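Side-chain contacts in importin subunit beta-1 (Saccharomyces cerevisiae, PDB 5OWU), which carries cargo proteins into the nucleus as the importin beta subunit, partnered by importin alpha, which recognises the classical nuclear localization signal: residues 848-851 / 852-855; 822-825 / 826-829; 380-383 / 384-387; 417-420 / 421-424; 177-180 / 181-184. All blocks are in the same frame, centred on the assembly; numbering follows the deposited sequence.

Interaction 1. Residues 848-851 / 852-855; sequences ARWA and REQQ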
loop_
_atom_site.group_PDB
_atom_site.type_symbol
_atom_site.label_atom_id
_atom_site.label_comp_id
_atom_site.label_asym_id
_atom_site.label_seq_id
_atom_site.Cartn_x
_atom_site.Cartn_y
_atom_site.Cartn_z
ATOM N N ALA A 848 -17.005 25.457 3.350
ATOM C CA ALA A 848 -16.151 26.185 4.286
ATOM C C ALA A 848 -16.670 27.598 4.518
ATOM O O ALA A 848 -16.567 28.129 5.629
ATOM C CB ALA A 848 -14.712 26.224 3.773
ATOM N N ARG A 849 -17.225 28.226 3.480
ATOM C CA ARG A 849 -17.838 29.539 3.654
ATOM C C ARG A 849 -19.017 29.458 4.615
ATOM O O ARG A 849 -19.117 30.253 5.558
ATOM C CB ARG A 849 -18.275 30.095 2.296
ATOM C CG ARG A 849 -19.139 31.358 2.342
ATOM C CD ARG A 849 -18.379 32.568 2.867
ATOM N NE ARG A 849 -18.971 33.817 2.389
ATOM C CZ ARG A 849 -18.461 35.027 2.603
ATOM N NH1 ARG A 849 -17.338 35.171 3.296
ATOM N NH2 ARG A 849 -19.075 36.100 2.120
ATOM N N TRP A 850 -19.921 28.498 4.392
ATOM C CA TRP A 850 -21.028 28.284 5.322
ATOM C C TRP A 850 -20.515 28.117 6.751
ATOM O O TRP A 850 -21.017 28.752 7.693
ATOM C CB TRP A 850 -21.838 27.067 4.862
ATOM C CG TRP A 850 -22.705 26.406 5.905
ATOM C CD1 TRP A 850 -22.506 25.176 6.470
ATOM C CD2 TRP A 850 -23.910 26.922 6.485
ATOM N NE1 TRP A 850 -23.507 24.900 7.373
ATOM C CE2 TRP A 850 -24.382 25.954 7.401
ATOM C CE3 TRP A 850 -24.636 28.107 6.325
ATOM C CZ2 TRP A 850 -25.543 26.138 8.154
ATOM C CZ3 TRP A 850 -25.789 28.286 7.074
ATOM C CH2 TRP A 850 -26.229 27.308 7.976
ATOM N N ALA A 851 -19.480 27.292 6.923
ATOM C CA ALA A 851 -18.914 27.061 8.250
ATOM C C ALA A 851 -18.353 28.343 8.851
ATOM O O ALA A 851 -18.450 28.561 10.063
ATOM C CB ALA A 851 -17.821 25.998 8.172
ATOM N N ARG A 852 -17.740 29.192 8.023
ATOM C CA ARG A 852 -17.179 30.448 8.515
ATOM C C ARG A 852 -18.282 31.389 8.979
ATOM O O ARG A 852 -18.195 31.987 10.059
ATOM C CB ARG A 852 -16.332 31.101 7.418
ATOM C CG ARG A 852 -15.634 32.385 7.832
ATOM C CD ARG A 852 -14.778 32.172 9.064
ATOM N NE ARG A 852 -13.849 33.273 9.290
ATOM C CZ ARG A 852 -13.088 33.392 10.372
ATOM N NH1 ARG A 852 -13.150 32.482 11.335
ATOM N NH2 ARG A 852 -12.266 34.425 10.495
ATOM N N GLU A 853 -19.336 31.528 8.171
ATOM C CA GLU A 853 -20.493 32.313 8.587
ATOM C C GLU A 853 -21.004 31.844 9.943
ATOM O O GLU A 853 -21.157 32.643 10.878
ATOM C CB GLU A 853 -21.599 32.210 7.536
ATOM C CG GLU A 853 -21.204 32.714 6.158
ATOM C CD GLU A 853 -22.212 32.332 5.091
ATOM O OE1 GLU A 853 -23.364 32.006 5.447
ATOM O OE2 GLU A 853 -21.847 32.349 3.896
ATOM N N GLN A 854 -21.254 30.538 10.078
ATOM C CA GLN A 854 -21.845 30.045 11.320
ATOM C C GLN A 854 -20.888 30.198 12.497
ATOM O O GLN A 854 -21.315 30.523 13.609
ATOM C CB GLN A 854 -22.277 28.591 11.151
ATOM C CG GLN A 854 -23.449 28.420 10.209
ATOM C CD GLN A 854 -24.661 29.218 10.657
ATOM O OE1 GLN A 854 -25.017 29.217 11.836
ATOM N NE2 GLN A 854 -25.282 29.924 9.722
ATOM N N GLN A 855 -19.594 29.973 12.276
ATOM C CA GLN A 855 -18.613 30.124 13.346
ATOM C C GLN A 855 -18.570 31.564 13.853
ATOM O O GLN A 855 -18.614 31.813 15.066
ATOM C CB GLN A 855 -17.238 29.681 12.843
ATOM C CG GLN A 855 -16.097 29.907 13.829
ATOM C CD GLN A 855 -15.285 31.157 13.523
ATOM O OE1 GLN A 855 -15.074 31.508 12.361
ATOM N NE2 GLN A 855 -14.825 31.830 14.566
#
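One face of the Trp850 indole is covered by Gln854, one helical turn further on in helix 842-860. Gln854 CG makes a CH-pi contact, 3.6 Å from the centroid of the six-membered ring and 8° off its normal. The chain then bends at chi2 (-58°), which brings the amide over the outer rim. There NE2 of Gln854 lies 3.2 Å from CZ3 of Trp850. The amide is tilted 38° to the ring, so this is not a flat stack. Trp850 NE1 makes its hydrogen bond to Asp808 OD1 of helix 796-812. Gln854 also meets Ala810 and Ala811 of that helix. With an alanine in place of Trp850, Gln854 would probably lose the surface it lies on and its amide would be freer to turn, while Asp808 would lose a donor.

Arg849 and Glu853 cross at about a right angle. Glu853 OE2 sits 3.6 Å from Arg849 NE, well out of the guanidinium plane, and 3.3 Å from Arg849 CG. No N-H points at the carboxylate. This salt bridge therefore rests on charge alone and probably sets the direction of neither group tightly. The Trp850-Gln854 pair, by contrast, depends on shape and on one CH-pi contact, from Gln854 CG.

Interaction 2. Residues 822-825 / 826-829; sequences YGQD and WVID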
loop_
_atom_site.group_PDB
_atom_site.type_symbol
_atom_site.label_atom_id
_atom_site.label_comp_id
_atom_site.label_asym_id
_atom_site.label_seq_id
_atom_site.Cartn_x
_atom_site.Cartn_y
_atom_site.Cartn_z
ATOM N N TYR A 822 -16.209 27.525 19.197
ATOM C CA TYR A 822 -16.043 28.264 17.951
ATOM C C TYR A 822 -15.063 29.426 18.058
ATOM O O TYR A 822 -14.947 30.202 17.103
ATOM C CB TYR A 822 -17.408 28.757 17.466
ATOM C CG TYR A 822 -18.245 27.607 16.963
ATOM C CD1 TYR A 822 -18.992 26.834 17.838
ATOM C CD2 TYR A 822 -18.243 27.259 15.617
ATOM C CE1 TYR A 822 -19.738 25.762 17.386
ATOM C CE2 TYR A 822 -18.986 26.189 15.157
ATOM C CZ TYR A 822 -19.727 25.443 16.045
ATOM O OH TYR A 822 -20.472 24.382 15.585
ATOM N N GLY A 823 -14.353 29.562 19.174
ATOM C CA GLY A 823 -13.279 30.526 19.304
ATOM C C GLY A 823 -11.892 29.927 19.245
ATOM O O GLY A 823 -10.914 30.638 19.506
ATOM N N GLN A 824 -11.767 28.652 18.898
ATOM C CA GLN A 824 -10.477 27.980 18.931
ATOM C C GLN A 824 -9.673 28.310 17.680
ATOM O O GLN A 824 -10.198 28.273 16.562
ATOM C CB GLN A 824 -10.673 26.472 19.050
ATOM C CG GLN A 824 -11.573 26.066 20.194
ATOM C CD GLN A 824 -11.612 24.569 20.374
ATOM O OE1 GLN A 824 -10.613 23.953 20.754
ATOM N NE2 GLN A 824 -12.757 23.969 20.081
ATOM N N ASP A 825 -8.391 28.624 17.875
ATOM C CA ASP A 825 -7.523 28.916 16.741
ATOM C C ASP A 825 -7.553 27.790 15.721
ATOM O O ASP A 825 -7.559 28.042 14.513
ATOM C CB ASP A 825 -6.086 29.152 17.211
ATOM C CG ASP A 825 -5.873 30.536 17.803
ATOM O OD1 ASP A 825 -6.682 31.445 17.529
ATOM O OD2 ASP A 825 -4.880 30.715 18.533
ATOM N N TRP A 826 -7.560 26.536 16.178
ATOM C CA TRP A 826 -7.473 25.443 15.215
ATOM C C TRP A 826 -8.741 25.344 14.372
ATOM O O TRP A 826 -8.665 25.002 13.188
ATOM C CB TRP A 826 -7.161 24.120 15.925
ATOM C CG TRP A 826 -8.301 23.491 16.675
ATOM C CD1 TRP A 826 -8.543 23.574 18.012
ATOM C CD2 TRP A 826 -9.338 22.663 16.128
ATOM N NE1 TRP A 826 -9.671 22.858 18.336
ATOM C CE2 TRP A 826 -10.178 22.288 17.198
ATOM C CE3 TRP A 826 -9.639 22.205 14.841
ATOM C CZ2 TRP A 826 -11.300 21.481 17.021
ATOM C CZ3 TRP A 826 -10.759 21.401 14.666
ATOM C CH2 TRP A 826 -11.574 21.048 15.753
ATOM N N VAL A 827 -9.902 25.679 14.940
ATOM C CA VAL A 827 -11.136 25.680 14.153
ATOM C C VAL A 827 -11.081 26.763 13.081
ATOM O O VAL A 827 -11.299 26.497 11.893
ATOM C CB VAL A 827 -12.360 25.854 15.073
ATOM C CG1 VAL A 827 -13.658 25.933 14.261
ATOM C CG2 VAL A 827 -12.437 24.714 16.066
ATOM N N ILE A 828 -10.795 28.001 13.486
ATOM C CA ILE A 828 -10.713 29.109 12.534
ATOM C C ILE A 828 -9.703 28.792 11.436
ATOM O O ILE A 828 -9.994 28.903 10.236
ATOM C CB ILE A 828 -10.357 30.412 13.274
ATOM C CG1 ILE A 828 -11.494 30.812 14.227
ATOM C CG2 ILE A 828 -10.051 31.540 12.286
ATOM C CD1 ILE A 828 -11.043 31.630 15.435
ATOM N N ASP A 829 -8.495 28.388 11.836
ATOM C CA ASP A 829 -7.447 28.079 10.868
ATOM C C ASP A 829 -7.877 26.967 9.920
ATOM O O ASP A 829 -7.595 27.026 8.719
ATOM C CB ASP A 829 -6.162 27.692 11.598
ATOM C CG ASP A 829 -5.578 28.840 12.403
ATOM O OD1 ASP A 829 -5.987 29.999 12.174
ATOM O OD2 ASP A 829 -4.704 28.585 13.260
#
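Gln824 and Trp826 lie side by side and point the same way. Their flat ends are nearly perpendicular, with the amide and indole planes 84° apart. Gln824 OE1 comes to the edge of the indole, near its plane, and takes a weak hydrogen bond from Trp826 NE1 at 2.8 Å; the N-H is bent away from a straight line (138°). Gln824 CB also approaches the five-membered ring, 3.7 Å from Trp826 CD1. Trp826 reaches this place because CG stands between the backbone N and the carbonyl carbon (chi1 75°). One face of its ring lies on Val827, whose CG2 is 3.4 Å above the plane and over its centre.

Gln824 is the N-cap residue of helix 825-836. Its O accepts from Ile828 N at 3.1 Å and, weakly, from Val827 N. Ile828 CD1 folds back to 3.6 Å from the same Gln824 O. The other end of the amide, Gln824 NE2, bonds to Phe821 O. An alanine at Gln824 would probably leave Trp826 NE1 without this acceptor and Phe821 O without its donor. Asp829 N donates to Asp825 O. The two carboxylates stay apart, Asp825 OD1 5.5 Å from Asp829 OD2, near the helix N-terminus, which probably softens their repulsion.

This is the entry to HEAT 19. Trp826 packs on Phe780, Ile783, Ala784 and Ala787 of helix 776-788. Ile828 packs on Arg852 and Gln855 of helix 842-860, and Tyr822 OH bonds to Ile806 O of helix 796-812.

Interaction 3. Residues 380-383 / 384-387; sequences ADNW and RNRE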
loop_
_atom_site.group_PDB
_atom_site.type_symbol
_atom_site.label_atom_id
_atom_site.label_comp_id
_atom_site.label_asym_id
_atom_site.label_seq_id
_atom_site.Cartn_x
_atom_site.Cartn_y
_atom_site.Cartn_z
ATOM N N ALA A 380 13.967 0.791 -36.422
ATOM C CA ALA A 380 15.072 -0.156 -36.471
ATOM C C ALA A 380 14.594 -1.534 -36.926
ATOM O O ALA A 380 13.409 -1.867 -36.859
ATOM C CB ALA A 380 15.741 -0.285 -35.101
ATOM N N ASP A 381 15.553 -2.348 -37.372
ATOM C CA ASP A 381 15.246 -3.692 -37.852
ATOM C C ASP A 381 15.022 -4.678 -36.715
ATOM O O ASP A 381 14.297 -5.665 -36.894
ATOM C CB ASP A 381 16.377 -4.201 -38.749
ATOM C CG ASP A 381 16.445 -3.473 -40.071
ATOM O OD1 ASP A 381 15.373 -3.186 -40.645
ATOM O OD2 ASP A 381 17.568 -3.186 -40.534
ATOM N N ASN A 382 15.631 -4.440 -35.555
ATOM C CA ASN A 382 15.524 -5.343 -34.413
ATOM C C ASN A 382 14.287 -4.990 -33.596
ATOM O O ASN A 382 14.101 -3.830 -33.216
ATOM C CB ASN A 382 16.780 -5.248 -33.545
ATOM C CG ASN A 382 16.894 -6.382 -32.542
ATOM O OD1 ASN A 382 15.894 -6.950 -32.093
ATOM N ND2 ASN A 382 18.126 -6.715 -32.182
ATOM N N TRP A 383 13.444 -5.991 -33.327
ATOM C CA TRP A 383 12.224 -5.731 -32.571
ATOM C C TRP A 383 12.532 -5.143 -31.204
ATOM O O TRP A 383 11.746 -4.347 -30.680
ATOM C CB TRP A 383 11.391 -7.011 -32.419
ATOM C CG TRP A 383 11.963 -8.042 -31.475
ATOM C CD1 TRP A 383 12.726 -9.126 -31.807
ATOM C CD2 TRP A 383 11.799 -8.092 -30.051
ATOM N NE1 TRP A 383 13.048 -9.845 -30.680
ATOM C CE2 TRP A 383 12.493 -9.232 -29.589
ATOM C CE3 TRP A 383 11.140 -7.283 -29.122
ATOM C CZ2 TRP A 383 12.547 -9.578 -28.242
ATOM C CZ3 TRP A 383 11.194 -7.632 -27.782
ATOM C CH2 TRP A 383 11.891 -8.769 -27.356
ATOM N N ARG A 384 13.673 -5.508 -30.615
ATOM C CA ARG A 384 14.017 -4.987 -29.295
ATOM C C ARG A 384 14.162 -3.470 -29.322
ATOM O O ARG A 384 13.801 -2.783 -28.358
ATOM C CB ARG A 384 15.308 -5.630 -28.798
ATOM C CG ARG A 384 15.201 -7.114 -28.503
ATOM C CD ARG A 384 16.576 -7.652 -28.138
ATOM N NE ARG A 384 16.539 -8.979 -27.527
ATOM C CZ ARG A 384 16.241 -9.210 -26.252
ATOM N NH1 ARG A 384 15.926 -8.210 -25.440
ATOM N NH2 ARG A 384 16.253 -10.446 -25.787
ATOM N N ASN A 385 14.684 -2.931 -30.425
ATOM C CA ASN A 385 14.894 -1.492 -30.522
ATOM C C ASN A 385 13.590 -0.743 -30.772
ATOM O O ASN A 385 13.375 0.334 -30.207
ATOM C CB ASN A 385 15.918 -1.199 -31.615
ATOM C CG ASN A 385 17.305 -1.698 -31.251
ATOM O OD1 ASN A 385 17.601 -2.883 -31.371
ATOM N ND2 ASN A 385 18.155 -0.798 -30.787
ATOM N N ARG A 386 12.696 -1.294 -31.592
ATOM C CA ARG A 386 11.399 -0.650 -31.787
ATOM C C ARG A 386 10.573 -0.680 -30.502
ATOM O O ARG A 386 9.966 0.335 -30.114
ATOM C CB ARG A 386 10.649 -1.328 -32.931
ATOM C CG ARG A 386 11.446 -1.423 -34.238
ATOM C CD ARG A 386 10.562 -1.752 -35.440
ATOM N NE ARG A 386 9.945 -3.072 -35.350
ATOM C CZ ARG A 386 10.571 -4.211 -35.622
ATOM N NH1 ARG A 386 11.849 -4.204 -35.983
ATOM N NH2 ARG A 386 9.926 -5.363 -35.517
ATOM N N GLU A 387 10.544 -1.831 -29.821
ATOM C CA GLU A 387 9.829 -1.916 -28.551
ATOM C C GLU A 387 10.408 -0.928 -27.547
ATOM O O GLU A 387 9.667 -0.205 -26.870
ATOM C CB GLU A 387 9.889 -3.345 -28.003
ATOM C CG GLU A 387 8.915 -3.618 -26.852
ATOM C CD GLU A 387 9.412 -3.116 -25.502
ATOM O OE1 GLU A 387 10.630 -2.874 -25.360
ATOM O OE2 GLU A 387 8.578 -2.970 -24.578
#
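Trp383 and Arg384 meet through two different first torsions. The indole CG lies between the backbone N and the carbonyl carbon (chi1 72°), while Arg384 CG sits beside its own backbone N (chi1 -67°). The arginine chain then runs extended across the indole. Arg384 CG makes a CH-pi contact over the centre of the face, 3.6 Å from the centroid of the six-membered ring of Trp383. Further out, Trp383 CZ2 lies over one face of the Arg384 guanidinium, offset toward the rim, and the two planes are 28° apart.

Arg386 bends at chi3 and turns back to the loop. Its NH1 donates to Ala380 O at 2.9 Å, with the oxygen close to the guanidinium plane. The same NH1 makes a weak bond to Asp381 O at 3.0 Å. Trp383 CA sits over one guanidinium face, so backbone atoms meet this group at both edge and face.

Asn382 is the N-cap of helix 383-395. Its OD1 accepts from Arg384 N at 3.0 Å, with the donor above the amide carbonyl plane rather than on a lone pair. Ala380 CB also touches Asn385 CB at 3.6 Å.

The turn joins helix 367-377 to helix 383-395 in HEAT 9. Arg386 NE forms a salt bridge with Asp422, and Arg386 and Glu387 pack on Val427 of helix 425-442. Arg384 NH1 bonds to Gln336 O, and Trp383 also touches Gln336, Glu338, Ser424 and Gln426.

Interaction 4. Residues 417-420 / 421-424; sequences LNLM and NDQS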
loop_
_atom_site.group_PDB
_atom_site.type_symbol
_atom_site.label_atom_id
_atom_site.label_comp_id
_atom_site.label_asym_id
_atom_site.label_seq_id
_atom_site.Cartn_x
_atom_site.Cartn_y
_atom_site.Cartn_z
ATOM N N LEU A 417 1.123 4.598 -34.481
ATOM C CA LEU A 417 -0.018 3.851 -34.992
ATOM C C LEU A 417 0.432 2.790 -35.985
ATOM O O LEU A 417 -0.157 1.707 -36.056
ATOM C CB LEU A 417 -1.020 4.798 -35.651
ATOM C CG LEU A 417 -1.750 5.798 -34.756
ATOM C CD1 LEU A 417 -2.594 6.744 -35.599
ATOM C CD2 LEU A 417 -2.616 5.073 -33.740
ATOM N N ASN A 418 1.472 3.085 -36.769
ATOM C CA ASN A 418 1.979 2.086 -37.702
ATOM C C ASN A 418 2.547 0.890 -36.956
ATOM O O ASN A 418 2.410 -0.252 -37.412
ATOM C CB ASN A 418 3.037 2.699 -38.620
ATOM C CG ASN A 418 3.643 1.680 -39.565
ATOM O OD1 ASN A 418 2.955 1.133 -40.425
ATOM N ND2 ASN A 418 4.936 1.421 -39.412
ATOM N N LEU A 419 3.172 1.124 -35.797
ATOM C CA LEU A 419 3.698 -0.011 -35.042
ATOM C C LEU A 419 2.618 -0.944 -34.505
ATOM O O LEU A 419 2.952 -2.041 -34.047
ATOM C CB LEU A 419 4.564 0.464 -33.878
ATOM C CG LEU A 419 5.953 0.981 -34.246
ATOM C CD1 LEU A 419 6.657 1.445 -32.997
ATOM C CD2 LEU A 419 6.789 -0.079 -34.947
ATOM N N MET A 420 1.342 -0.554 -34.529
ATOM C CA MET A 420 0.301 -1.503 -34.130
ATOM C C MET A 420 0.154 -2.645 -35.128
ATOM O O MET A 420 -0.458 -3.670 -34.803
ATOM C CB MET A 420 -1.044 -0.796 -33.956
ATOM C CG MET A 420 -1.116 0.106 -32.731
ATOM S SD MET A 420 -1.008 -0.780 -31.149
ATOM C CE MET A 420 -2.582 -1.640 -31.080
ATOM N N ASN A 421 0.708 -2.497 -36.326
ATOM C CA ASN A 421 0.772 -3.568 -37.307
ATOM C C ASN A 421 2.126 -4.263 -37.313
ATOM O O ASN A 421 2.430 -4.997 -38.257
ATOM C CB ASN A 421 0.462 -3.007 -38.695
ATOM C CG ASN A 421 -0.841 -2.237 -38.722
ATOM O OD1 ASN A 421 -1.831 -2.657 -38.120
ATOM N ND2 ASN A 421 -0.843 -1.090 -39.394
ATOM N N ASP A 422 2.944 -4.048 -36.284
ATOM C CA ASP A 422 4.273 -4.638 -36.246
ATOM C C ASP A 422 4.178 -6.158 -36.209
ATOM O O ASP A 422 3.226 -6.729 -35.673
ATOM C CB ASP A 422 5.037 -4.133 -35.021
ATOM C CG ASP A 422 6.531 -4.299 -35.159
ATOM O OD1 ASP A 422 7.178 -3.369 -35.679
ATOM O OD2 ASP A 422 7.064 -5.356 -34.753
ATOM N N GLN A 423 5.186 -6.816 -36.786
ATOM C CA GLN A 423 5.258 -8.273 -36.738
ATOM C C GLN A 423 5.646 -8.798 -35.361
ATOM O O GLN A 423 5.475 -9.993 -35.096
ATOM C CB GLN A 423 6.258 -8.780 -37.776
ATOM C CG GLN A 423 7.683 -8.259 -37.589
ATOM C CD GLN A 423 8.534 -8.423 -38.837
ATOM O OE1 GLN A 423 8.154 -7.989 -39.927
ATOM N NE2 GLN A 423 9.691 -9.057 -38.683
ATOM N N SER A 424 6.170 -7.945 -34.484
ATOM C CA SER A 424 6.588 -8.364 -33.152
ATOM C C SER A 424 5.431 -8.208 -32.175
ATOM O O SER A 424 4.884 -7.109 -32.025
ATOM C CB SER A 424 7.784 -7.538 -32.684
ATOM O OG SER A 424 8.097 -7.836 -31.334
HETATM O O HOH W 1 0.697 0.401 -40.831
#
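Leu419 and Asp422 meet in the turn between helix 402-418 and helix 425-442, within HEAT 10. The turn ends in an Asx turn made by Asp422.

The backbone bonds here run from each N-H to the carbonyl three residues back. Asn421 N donates to Asn418 O at 3.0 Å. Asp422 N donates to Leu419 O, also at 3.0 Å. Both donors stand above the carbonyl plane they meet. Met420 N bonds likewise to Leu417 O. Such i to i+3 bonds are of the 3-10 kind.

The side-chain contacts are few. Leu419 and Asp422 lie side by side and point the same way, and Leu419 CD2 is 3.4 Å from Asp422 OD1. The aspartate CB comes close to Leu419 O as well. Away from the turn, Leu419 and Met420 pack on Thr431 of helix 425-442. Met420 also reaches Ala458, Val469 and Cys473 in the next two helices.

A water lies between the Asn418 and Asn421 side chains. Its oxygen is 2.4 Å from Asn418 OD1, too close, so the bridge is doubtful.

The charged group of Asp422 has two jobs. OD1 is held in a salt bridge by Arg386 NE of the preceding repeat. CG lies anti to the backbone N (chi1 -160°), and from there OD2 turns to the chain ahead. Asp422 OD2 accepts from Ser424 N at 2.8 Å, met on its anti side and 20° out of the carboxylate plane.

Interaction 5. Residues 177-180 / 181-184; sequences SNNI and LIAI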
loop_
_atom_site.group_PDB
_atom_site.type_symbol
_atom_site.label_atom_id
_atom_site.label_comp_id
_atom_site.label_asym_id
_atom_site.label_seq_id
_atom_site.Cartn_x
_atom_site.Cartn_y
_atom_site.Cartn_z
ATOM N N SER A 177 24.100 3.152 19.507
ATOM C CA SER A 177 24.438 3.218 18.085
ATOM C C SER A 177 25.945 3.107 17.859
ATOM O O SER A 177 26.400 2.338 16.997
ATOM C CB SER A 177 23.876 4.503 17.471
ATOM O OG SER A 177 24.337 5.657 18.146
ATOM N N ASN A 178 26.741 3.842 18.639
ATOM C CA ASN A 178 28.189 3.779 18.458
ATOM C C ASN A 178 28.640 2.323 18.371
ATOM O O ASN A 178 29.184 1.880 17.351
ATOM C CB ASN A 178 28.913 4.506 19.602
ATOM C CG ASN A 178 28.691 6.011 19.590
ATOM O OD1 ASN A 178 28.292 6.593 18.584
ATOM N ND2 ASN A 178 28.979 6.652 20.718
ATOM N N ASN A 179 28.337 1.540 19.411
ATOM C CA ASN A 179 28.851 0.174 19.459
ATOM C C ASN A 179 28.214 -0.691 18.382
ATOM O O ASN A 179 28.894 -1.517 17.755
ATOM C CB ASN A 179 28.614 -0.419 20.844
ATOM C CG ASN A 179 29.554 0.150 21.872
ATOM O OD1 ASN A 179 30.734 0.347 21.589
ATOM N ND2 ASN A 179 29.041 0.433 23.065
ATOM N N ILE A 180 26.926 -0.478 18.113
ATOM C CA ILE A 180 26.295 -1.216 17.026
ATOM C C ILE A 180 27.089 -0.996 15.749
ATOM O O ILE A 180 27.522 -1.952 15.090
ATOM C CB ILE A 180 24.820 -0.798 16.880
ATOM C CG1 ILE A 180 24.031 -1.272 18.103
ATOM C CG2 ILE A 180 24.206 -1.346 15.577
ATOM C CD1 ILE A 180 22.582 -0.823 18.122
ATOM N N LEU A 181 27.399 0.267 15.445
ATOM C CA LEU A 181 28.117 0.534 14.206
ATOM C C LEU A 181 29.486 -0.117 14.235
ATOM O O LEU A 181 29.901 -0.750 13.252
ATOM C CB LEU A 181 28.218 2.035 13.958
ATOM C CG LEU A 181 26.961 2.644 13.336
ATOM C CD1 LEU A 181 27.083 4.152 13.279
ATOM C CD2 LEU A 181 26.688 2.078 11.933
ATOM N N ILE A 182 30.173 -0.054 15.379
ATOM C CA ILE A 182 31.493 -0.669 15.432
ATOM C C ILE A 182 31.366 -2.145 15.118
ATOM O O ILE A 182 32.091 -2.687 14.277
ATOM C CB ILE A 182 32.166 -0.436 16.795
ATOM C CG1 ILE A 182 32.463 1.047 16.996
ATOM C CG2 ILE A 182 33.461 -1.224 16.882
ATOM C CD1 ILE A 182 32.761 1.415 18.433
ATOM N N ALA A 183 30.399 -2.805 15.748
ATOM C CA ALA A 183 30.273 -4.235 15.528
ATOM C C ALA A 183 29.905 -4.516 14.076
ATOM O O ALA A 183 30.439 -5.446 13.459
ATOM C CB ALA A 183 29.241 -4.823 16.494
ATOM N N ILE A 184 29.042 -3.684 13.493
ATOM C CA ILE A 184 28.557 -3.988 12.152
ATOM C C ILE A 184 29.633 -3.691 11.119
ATOM O O ILE A 184 29.960 -4.538 10.278
ATOM C CB ILE A 184 27.257 -3.216 11.860
ATOM C CG1 ILE A 184 26.098 -3.831 12.652
ATOM C CG2 ILE A 184 26.944 -3.219 10.353
ATOM C CD1 ILE A 184 24.787 -3.108 12.495
#
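Leu181 N donates to Ser177 O at 2.8 Å and 170°, the first turn of helix 177-188. Ala183 N to Asn179 O and Ile184 N to Ile180 O have the same length. The polar side chains at the start of the helix bond elsewhere in the chain. Ser177 OG bonds to Asn215 OD1. Asn178 OD1 accepts from Asn215 ND2 and Arg218 NH1.

Ile180 and Ile184 lie side by side, one turn apart, and point the same way. Ile180 CG2 touches Ile184 CD1 at 3.6 Å. In Ile184, CG1 stands beside the backbone N (chi1 -73°), which turns CD1 back toward Ile180. CG1 of Ile184 is also 3.4 Å from Ile180 O.

The segment opens HEAT 5, whose second helix is 195-208. Ile184 packs on Ala204, Leu205 and Ser208 of that helix, and Leu181 on Leu205. Ile180 meets Met136 of helix 133-142, in the repeat before.

Asn179 and Ile182 also run side by side, with Asn179 OD1 3.9 Å from Ile182 CD1. Leu181 and Ile182 each pack against an aromatic side chain of another protein chain, and Asn178 touches that chain's backbone.

From the N terminus the order is interaction 5, then 3, 4, 2 and 1. Each is one continuous stretch, so none encloses a long loop, and none nests or crosses. Interaction 5 lies in the first helix of HEAT 5. Interaction 3 turns the chain from helix 367-377 into helix 383-395, and interaction 4 from helix 402-418 into helix 425-442. A salt bridge from Arg386 NE to Asp422 OD1 (2.8 Å) ties HEAT 9 to HEAT 10. Interaction 2 spans the loop after helix 796-812 and the start of helix 825-836. Interaction 1 lies within helix 842-860. Both belong to HEAT 19, where Gln855 NE2 lies 3.0 Å from Tyr822 O, a probable hydrogen bond.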